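Local coordinates for phage-like element PBSX protein XepA (Bacillus subtilis, PDB 6IA5) that is a prophage protein of unknown function that forms a pentamer and does not seem to take part in host cell lysis, at residues Asp60-Lys71 and Ala108-Tyr119; Phe180-Glu189 and Ile259-Thr267. All coordinates share one frame; numbering follows the deposited sequence.

Contact 1 (Asp60-Lys71 and Ala108-Tyr119); sequences DRLGAVLISKVK and ATDWVYLSKRYY. With ACT (acetate ion), chain B; GOL (glycerol), chain C; ACT (acetate ion), chain D.
R117 forms a two-pronged salt bridge with D60, and R61 NH1 reaches K116 O. Both arginines lie where two antiparallel four-stranded sheets of the N-terminal beta-sandwich are joined: D60 and Y118 pair in one sheet, K69-V70 and V112-Y113 in the other. V70 and V112 exchange backbone hydrogen bonds in both directions. R61 N bonds R117 O, and L114 N bonds S68 O. R117 NE bonds D60 OD1 at 3.0 Å, and NH2 bonds OD2 on its syn side at 2.9 Å. The carboxylate and guanidinium planes are turned 44° apart. The extended R117 chain, with CG anti to its own N (chi1 180°), carries the guanidinium this far. L62 CD1 covers one of its faces and the OH of Y118 lies over the other.

R61 bends at chi3 (64°). Its NE and NH2 both grip I67 O, and NH1 bonds K116 O at 3.1 Å from above the carbonyl plane. A glycerol, probably from the crystallisation liquor, accepts from NH1 at its O3. These bonds hold the guanidinium over L114 CB.

Farther along, W111 is clamped between two lysines. K71 CB packs on one face, 3.6 Å from the centroid of the six-membered ring. K69 CE crosses the opposite face, and its NZ makes a cation-pi contact. K69 CB also lies over the Y113 ring. K69 NZ forms a salt bridge with D145 and a hydrogen bond with E143 O, both of a neighbouring subunit; D145 also holds Y113 OH. V70 packs on its strand partner V112, on L114 of the linking loop and on Y119 of the other sheet.

In the second shell, L62 N bonds D60 OD1 in an Asx turn, from the carboxylate face opposite to R117 NE. Y75 of another neighbouring subunit makes a cation-pi contact with R117. Water 3 links K69 NZ and Y113 OH, 2.6 Å from each.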
# COMPACT_ATOMS: atom_id res chain seq x y z
N ASP E 60 -28.17 17.44 -19.46
CA ASP E 60 -28.45 17.54 -18.04
C ASP E 60 -28.04 16.23 -17.37
O ASP E 60 -28.47 15.16 -17.81
CB ASP E 60 -29.94 17.82 -17.83
CG ASP E 60 -30.33 18.23 -16.41
OD1 ASP E 60 -29.49 18.17 -15.49
OD2 ASP E 60 -31.49 18.64 -16.25
N ARG E 61 -27.19 16.31 -16.33
CA ARG E 61 -26.77 15.10 -15.61
C ARG E 61 -27.90 14.56 -14.73
O ARG E 61 -27.90 13.38 -14.39
CB ARG E 61 -25.63 15.41 -14.64
CG ARG E 61 -24.31 15.74 -15.33
CD ARG E 61 -23.35 16.34 -14.33
NE ARG E 61 -23.07 15.30 -13.37
CZ ARG E 61 -22.59 15.48 -12.15
NH1 ARG E 61 -22.20 16.68 -11.76
NH2 ARG E 61 -22.51 14.45 -11.34
N LEU E 62 -28.84 15.42 -14.34
CA LEU E 62 -29.89 15.08 -13.39
C LEU E 62 -31.02 14.38 -14.12
O LEU E 62 -31.55 14.88 -15.11
CB LEU E 62 -30.39 16.35 -12.70
CG LEU E 62 -29.34 17.17 -11.97
CD1 LEU E 62 -29.99 18.32 -11.19
CD2 LEU E 62 -28.52 16.29 -11.02
N GLY E 63 -31.40 13.20 -13.62
CA GLY E 63 -32.42 12.39 -14.26
C GLY E 63 -32.52 11.07 -13.53
O GLY E 63 -31.88 10.91 -12.48
N ALA E 64 -33.25 10.13 -14.11
CA ALA E 64 -33.39 8.78 -13.57
C ALA E 64 -32.02 8.11 -13.46
O ALA E 64 -31.77 7.35 -12.53
CB ALA E 64 -34.33 7.96 -14.44
N VAL E 65 -31.14 8.39 -14.41
CA VAL E 65 -29.77 7.92 -14.34
C VAL E 65 -28.89 9.13 -14.03
O VAL E 65 -28.85 10.07 -14.82
CB VAL E 65 -29.34 7.22 -15.64
CG1 VAL E 65 -27.88 6.78 -15.58
CG2 VAL E 65 -30.26 6.06 -15.94
N LEU E 66 -28.21 9.10 -12.88
CA LEU E 66 -27.45 10.28 -12.50
C LEU E 66 -26.04 10.18 -13.08
O LEU E 66 -25.20 9.46 -12.55
CB LEU E 66 -27.49 10.51 -10.98
CG LEU E 66 -27.38 12.01 -10.72
CD1 LEU E 66 -28.51 12.62 -9.95
CD2 LEU E 66 -25.95 12.45 -10.45
N ILE E 67 -25.79 10.92 -14.16
CA ILE E 67 -24.52 10.85 -14.88
C ILE E 67 -23.41 11.40 -13.99
O ILE E 67 -23.49 12.53 -13.53
CB ILE E 67 -24.59 11.59 -16.24
CG1 ILE E 67 -25.73 11.08 -17.13
CG2 ILE E 67 -23.25 11.49 -16.95
CD1 ILE E 67 -25.77 9.57 -17.29
N SER E 68 -22.35 10.59 -13.79
CA SER E 68 -21.22 10.99 -12.95
C SER E 68 -19.98 11.32 -13.79
O SER E 68 -19.10 12.03 -13.31
CB SER E 68 -20.92 9.90 -11.95
OG SER E 68 -20.53 8.73 -12.67
N LYS E 69 -19.88 10.78 -15.01
CA LYS E 69 -18.62 10.88 -15.76
C LYS E 69 -18.90 10.71 -17.25
O LYS E 69 -19.94 10.17 -17.65
CB LYS E 69 -17.62 9.79 -15.31
CG LYS E 69 -18.09 8.36 -15.48
CD LYS E 69 -17.06 7.33 -14.97
CE LYS E 69 -17.50 5.90 -15.24
NZ LYS E 69 -16.59 4.90 -14.62
N VAL E 70 -17.94 11.16 -18.07
CA VAL E 70 -18.13 11.16 -19.50
C VAL E 70 -16.78 10.89 -20.17
O VAL E 70 -15.74 11.25 -19.62
CB VAL E 70 -18.78 12.48 -20.00
CG1 VAL E 70 -17.90 13.70 -19.79
CG2 VAL E 70 -19.22 12.38 -21.46
N LYS E 71 -16.83 10.25 -21.33
CA LYS E 71 -15.62 9.97 -22.08
C LYS E 71 -15.96 10.09 -23.56
O LYS E 71 -17.07 9.74 -23.97
CB LYS E 71 -15.09 8.57 -21.76
CG LYS E 71 -13.76 8.23 -22.42
CD LYS E 71 -13.18 6.92 -21.91
CE LYS E 71 -11.81 6.67 -22.51
NZ LYS E 71 -11.27 5.39 -22.05
N ALA E 108 -9.00 9.39 -27.96
CA ALA E 108 -9.90 9.25 -26.83
C ALA E 108 -9.55 10.29 -25.77
O ALA E 108 -8.37 10.60 -25.58
CB ALA E 108 -9.76 7.85 -26.26
N THR E 109 -10.55 10.83 -25.07
CA THR E 109 -10.30 11.57 -23.84
C THR E 109 -10.08 10.57 -22.70
O THR E 109 -10.24 9.37 -22.89
CB THR E 109 -11.48 12.49 -23.52
OG1 THR E 109 -12.58 11.69 -23.06
CG2 THR E 109 -11.93 13.30 -24.73
N ASP E 110 -9.73 11.05 -21.51
CA ASP E 110 -9.89 10.27 -20.30
C ASP E 110 -11.35 10.26 -19.87
O ASP E 110 -12.15 11.04 -20.39
CB ASP E 110 -9.07 10.90 -19.18
CG ASP E 110 -7.57 10.74 -19.37
OD1 ASP E 110 -7.17 9.93 -20.22
OD2 ASP E 110 -6.82 11.41 -18.65
N TRP E 111 -11.70 9.40 -18.90
CA TRP E 111 -12.93 9.60 -18.17
C TRP E 111 -12.84 10.93 -17.44
O TRP E 111 -11.87 11.15 -16.70
CB TRP E 111 -13.18 8.44 -17.17
CG TRP E 111 -13.68 7.21 -17.86
CD1 TRP E 111 -12.96 6.07 -18.16
CD2 TRP E 111 -15.00 7.02 -18.40
NE1 TRP E 111 -13.78 5.18 -18.83
CE2 TRP E 111 -15.03 5.73 -18.98
CE3 TRP E 111 -16.15 7.83 -18.47
CZ2 TRP E 111 -16.18 5.24 -19.61
CZ3 TRP E 111 -17.29 7.33 -19.07
CH2 TRP E 111 -17.31 6.04 -19.63
N VAL E 112 -13.83 11.79 -17.66
CA VAL E 112 -13.91 13.06 -16.96
C VAL E 112 -15.06 12.97 -15.96
O VAL E 112 -16.19 12.68 -16.35
CB VAL E 112 -14.14 14.20 -17.97
CG1 VAL E 112 -14.53 15.51 -17.28
CG2 VAL E 112 -12.93 14.39 -18.88
N TYR E 113 -14.75 13.17 -14.68
CA TYR E 113 -15.74 13.12 -13.61
C TYR E 113 -16.35 14.51 -13.50
O TYR E 113 -15.62 15.49 -13.36
CB TYR E 113 -15.11 12.60 -12.31
CG TYR E 113 -14.83 11.12 -12.36
CD1 TYR E 113 -13.75 10.63 -13.09
CD2 TYR E 113 -15.69 10.20 -11.77
CE1 TYR E 113 -13.49 9.26 -13.19
CE2 TYR E 113 -15.44 8.83 -11.86
CZ TYR E 113 -14.34 8.37 -12.56
OH TYR E 113 -14.11 7.03 -12.66
N LEU E 114 -17.69 14.57 -13.59
CA LEU E 114 -18.38 15.83 -13.79
C LEU E 114 -18.73 16.46 -12.44
O LEU E 114 -18.92 15.74 -11.45
CB LEU E 114 -19.64 15.53 -14.60
CG LEU E 114 -19.37 15.00 -16.01
CD1 LEU E 114 -20.67 14.52 -16.63
CD2 LEU E 114 -18.69 16.07 -16.88
N SER E 115 -18.86 17.79 -12.43
CA SER E 115 -19.29 18.46 -11.20
C SER E 115 -20.45 19.43 -11.42
O SER E 115 -21.30 19.54 -10.54
CB SER E 115 -18.16 19.08 -10.44
OG SER E 115 -17.22 19.61 -11.35
N LYS E 116 -20.51 20.11 -12.57
CA LYS E 116 -21.60 21.04 -12.80
C LYS E 116 -22.80 20.27 -13.34
O LYS E 116 -22.69 19.08 -13.62
CB LYS E 116 -21.15 22.13 -13.78
CG LYS E 116 -19.86 22.83 -13.37
CD LYS E 116 -19.57 24.06 -14.16
CE LYS E 116 -18.32 24.73 -13.62
NZ LYS E 116 -17.93 25.90 -14.45
N ARG E 117 -23.92 20.97 -13.54
CA ARG E 117 -25.16 20.30 -13.88
C ARG E 117 -25.16 19.74 -15.32
O ARG E 117 -25.73 18.68 -15.56
CB ARG E 117 -26.34 21.22 -13.60
CG ARG E 117 -27.67 20.57 -13.94
CD ARG E 117 -28.83 21.37 -13.39
NE ARG E 117 -30.01 20.73 -13.92
CZ ARG E 117 -31.26 21.10 -13.64
NH1 ARG E 117 -31.48 22.15 -12.88
NH2 ARG E 117 -32.27 20.43 -14.15
N TYR E 118 -24.55 20.46 -16.27
CA TYR E 118 -24.65 20.15 -17.69
C TYR E 118 -23.26 19.88 -18.25
O TYR E 118 -22.30 20.52 -17.84
CB TYR E 118 -25.25 21.33 -18.46
CG TYR E 118 -26.62 21.74 -17.99
CD1 TYR E 118 -27.76 21.13 -18.49
CD2 TYR E 118 -26.78 22.72 -17.01
CE1 TYR E 118 -29.02 21.48 -18.04
CE2 TYR E 118 -28.03 23.08 -16.55
CZ TYR E 118 -29.15 22.47 -17.08
OH TYR E 118 -30.40 22.80 -16.64
N TYR E 119 -23.19 18.93 -19.20
CA TYR E 119 -21.95 18.63 -19.90
C TYR E 119 -22.22 18.71 -21.40
O TYR E 119 -23.37 18.59 -21.83
CB TYR E 119 -21.39 17.26 -19.49
CG TYR E 119 -22.30 16.08 -19.74
CD1 TYR E 119 -23.28 15.73 -18.81
CD2 TYR E 119 -22.20 15.32 -20.90
CE1 TYR E 119 -24.14 14.67 -19.04
CE2 TYR E 119 -23.05 14.24 -21.12
CZ TYR E 119 -24.02 13.91 -20.19
OH TYR E 119 -24.88 12.88 -20.44
C ACT B . -9.22 6.57 -18.65
O ACT B . -9.23 5.45 -18.11
OXT ACT B . -9.37 7.62 -17.97
CH3 ACT B . -9.01 6.57 -20.12
C1 GOL C . -20.98 13.45 -6.96
O1 GOL C . -19.66 13.49 -6.41
C2 GOL C . -20.99 13.74 -8.45
O2 GOL C . -21.47 12.62 -9.31
C3 GOL C . -21.82 15.00 -8.44
O3 GOL C . -21.33 16.03 -9.29
C ACT D . -20.99 28.25 -15.11
O ACT D . -22.19 28.40 -15.48
OXT ACT D . -20.68 27.27 -14.44
CH3 ACT D . -19.88 29.23 -15.43
O HOH W 1 -27.63 13.43 -19.68
O HOH W 2 -18.97 13.04 -10.92
O HOH W 3 -14.02 5.45 -14.69

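Contact 2 (Phe180-Glu189 and Ile259-Thr267)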
# COMPACT_ATOMS: atom_id res chain seq x y z
N PHE E 180 13.57 27.03 27.89
CA PHE E 180 13.84 26.70 29.27
C PHE E 180 13.52 27.91 30.13
O PHE E 180 12.91 27.77 31.19
CB PHE E 180 15.31 26.28 29.46
CG PHE E 180 15.69 25.04 28.68
CD1 PHE E 180 15.52 23.78 29.25
CD2 PHE E 180 16.20 25.13 27.39
CE1 PHE E 180 15.88 22.64 28.54
CE2 PHE E 180 16.56 23.99 26.68
CZ PHE E 180 16.39 22.75 27.26
N HIS E 181 13.96 29.09 29.66
CA HIS E 181 13.78 30.38 30.30
C HIS E 181 13.66 31.43 29.19
O HIS E 181 14.35 31.37 28.18
CB HIS E 181 15.00 30.78 31.14
CG HIS E 181 15.27 29.90 32.31
ND1 HIS E 181 14.68 30.09 33.54
CD2 HIS E 181 16.08 28.82 32.45
CE1 HIS E 181 15.11 29.19 34.40
NE2 HIS E 181 15.97 28.39 33.75
N GLU E 182 12.78 32.41 29.42
CA GLU E 182 12.70 33.57 28.55
C GLU E 182 12.71 34.83 29.41
O GLU E 182 11.79 35.07 30.18
CB GLU E 182 11.40 33.49 27.76
CG GLU E 182 11.17 34.68 26.85
CD GLU E 182 10.23 34.33 25.73
OE1 GLU E 182 9.04 34.02 25.98
OE2 GLU E 182 10.72 34.30 24.61
N ASN E 183 13.79 35.61 29.29
CA ASN E 183 13.92 36.87 30.01
C ASN E 183 13.75 36.66 31.51
O ASN E 183 13.07 37.44 32.18
CB ASN E 183 12.93 37.91 29.48
CG ASN E 183 13.18 38.23 28.02
OD1 ASN E 183 14.32 38.39 27.61
ND2 ASN E 183 12.10 38.29 27.25
N ALA E 184 14.38 35.61 32.05
CA ALA E 184 14.30 35.33 33.47
C ALA E 184 14.98 36.46 34.24
O ALA E 184 16.03 36.95 33.82
CB ALA E 184 14.93 34.00 33.77
N GLU E 185 14.37 36.84 35.37
CA GLU E 185 14.87 37.93 36.20
C GLU E 185 15.45 37.38 37.49
O GLU E 185 16.23 38.06 38.16
CB GLU E 185 13.74 38.89 36.58
CG GLU E 185 13.16 39.64 35.40
CD GLU E 185 12.01 40.53 35.83
OE1 GLU E 185 12.10 41.09 36.94
OE2 GLU E 185 11.02 40.64 35.08
N SER E 186 15.06 36.15 37.84
CA SER E 186 15.53 35.55 39.08
C SER E 186 15.74 34.05 38.91
O SER E 186 15.28 33.44 37.95
CB SER E 186 14.57 35.85 40.19
OG SER E 186 15.13 35.44 41.43
N ALA E 187 16.49 33.47 39.87
CA ALA E 187 16.88 32.07 39.84
C ALA E 187 15.65 31.18 39.80
O ALA E 187 14.68 31.44 40.50
CB ALA E 187 17.72 31.75 41.06
N SER E 188 15.69 30.14 38.97
CA SER E 188 14.70 29.07 39.01
C SER E 188 15.13 27.95 38.07
O SER E 188 16.04 28.13 37.26
CB SER E 188 13.30 29.55 38.71
OG SER E 188 13.04 29.64 37.32
N GLU E 189 14.44 26.81 38.17
CA GLU E 189 14.73 25.68 37.32
C GLU E 189 14.27 25.96 35.89
O GLU E 189 14.91 25.48 34.95
CB GLU E 189 14.10 24.42 37.88
CG GLU E 189 14.88 23.91 39.05
CD GLU E 189 14.44 22.56 39.57
OE1 GLU E 189 14.89 22.19 40.67
OE2 GLU E 189 13.65 21.90 38.87
N ILE E 259 15.25 17.36 30.39
CA ILE E 259 16.45 18.18 30.51
C ILE E 259 16.04 19.51 31.14
O ILE E 259 15.05 20.13 30.73
CB ILE E 259 17.13 18.38 29.14
CG1 ILE E 259 17.54 17.05 28.48
CG2 ILE E 259 18.30 19.35 29.25
CD1 ILE E 259 18.50 16.21 29.29
N ILE E 260 16.80 19.94 32.13
CA ILE E 260 16.52 21.19 32.82
C ILE E 260 17.80 22.04 32.77
O ILE E 260 18.90 21.54 33.04
CB ILE E 260 16.07 20.91 34.26
CG1 ILE E 260 14.70 20.22 34.28
CG2 ILE E 260 16.07 22.18 35.08
CD1 ILE E 260 14.33 19.62 35.63
N MET E 261 17.63 23.32 32.43
CA MET E 261 18.71 24.28 32.44
C MET E 261 18.40 25.30 33.52
O MET E 261 17.68 26.26 33.27
CB MET E 261 18.78 24.98 31.08
CG MET E 261 19.08 24.01 29.93
SD MET E 261 20.85 23.64 29.97
CE MET E 261 20.84 21.86 29.75
N GLU E 262 18.95 25.08 34.72
CA GLU E 262 18.54 25.85 35.89
C GLU E 262 19.38 27.12 36.00
O GLU E 262 20.62 27.07 35.97
CB GLU E 262 18.68 24.98 37.15
CG GLU E 262 18.56 25.76 38.44
CD GLU E 262 18.58 24.91 39.71
OE1 GLU E 262 18.94 23.72 39.64
OE2 GLU E 262 18.19 25.41 40.77
N ILE E 263 18.70 28.26 36.15
CA ILE E 263 19.42 29.46 36.53
C ILE E 263 19.63 29.42 38.04
O ILE E 263 18.67 29.52 38.80
CB ILE E 263 18.71 30.73 36.04
CG1 ILE E 263 18.62 30.76 34.51
CG2 ILE E 263 19.42 31.97 36.58
CD1 ILE E 263 17.72 31.82 33.95
N ILE E 264 20.89 29.24 38.44
CA ILE E 264 21.32 29.11 39.83
C ILE E 264 21.33 30.50 40.46
O ILE E 264 20.93 30.67 41.61
CB ILE E 264 22.72 28.45 39.91
CG1 ILE E 264 22.68 26.98 39.49
CG2 ILE E 264 23.34 28.61 41.30
CD1 ILE E 264 21.76 26.13 40.36
N SER E 265 21.81 31.47 39.68
CA SER E 265 21.84 32.85 40.12
C SER E 265 21.86 33.77 38.91
O SER E 265 22.29 33.38 37.82
CB SER E 265 23.01 33.10 41.02
OG SER E 265 24.21 32.95 40.29
N ILE E 266 21.40 35.00 39.13
CA ILE E 266 21.35 36.03 38.11
C ILE E 266 21.28 37.40 38.81
O ILE E 266 20.55 37.53 39.79
CB ILE E 266 20.15 35.77 37.18
CG1 ILE E 266 20.01 36.81 36.07
CG2 ILE E 266 18.87 35.59 37.95
CD1 ILE E 266 18.96 36.45 35.06
N THR E 267 22.06 38.37 38.32
CA THR E 267 21.90 39.76 38.70
C THR E 267 22.17 40.66 37.50
O THR E 267 22.96 40.33 36.60
CB THR E 267 22.85 40.18 39.85
OG1 THR E 267 24.22 39.94 39.51
CG2 THR E 267 22.53 39.54 41.18
O HOH W 4 15.15 24.64 32.60
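F180 and H181 form a classic beta bulge opposite V273 of strand 271-278 in the C-terminal beta domain, and lay their rings against strand 258-267. This is the tight part. I263 CD1 sits over the centre of the H181 ring, 3.5 Å from its centroid, and touches A184 CB. M261 CG is centred over the F180 face at 3.6 Å. The M261 chain bends at chi2 (-78°), and SD stands farther above the same face in a Met-aromatic contact. The ring edge of F180 meets I259 O. V203 and L201 also pack against F180. I266 CG2 lies 3.5 Å from S186 CA, and its CD1 meets A184 O.

The exposed A187-S188 side and E189 are looser. A single antiparallel bridge holds S188: I263 N bonds S188 O at 2.9 Å, and the return bond is weak. E189 and E262 lie close, their OE1 atoms 4.5 Å apart, but K225 pairs with E189 and W217 NE1 bonds E262.

H181 NE2 points to M261 O at 2.8 Å, a weak bond with an N-H...O angle of 130°. NE2 must donate, since the carbonyl only accepts; the apolar cover probably does much to place the ring.

Overall arrangement
The two contacts lie on opposite sides of the centre of a long, all-beta chain with no helix. Their centres are about 66 Å apart and their nearest atoms about 48 Å apart. Contact 1 is complete in the chain before contact 2 begins. They share no sheet. Contact 1 joins the two four-stranded sheets of the N-terminal sandwich, through strands 53-60, 69-76, 107-113 and 118-125. Contact 2 belongs to the large C-terminal sheet, through strands 181-184 and 258-267. Contact 1 is touched by three other subunits of the pentamer. Contact 2 meets no other subunit. The first contact therefore takes part in assembly, while the second is packing within one domain.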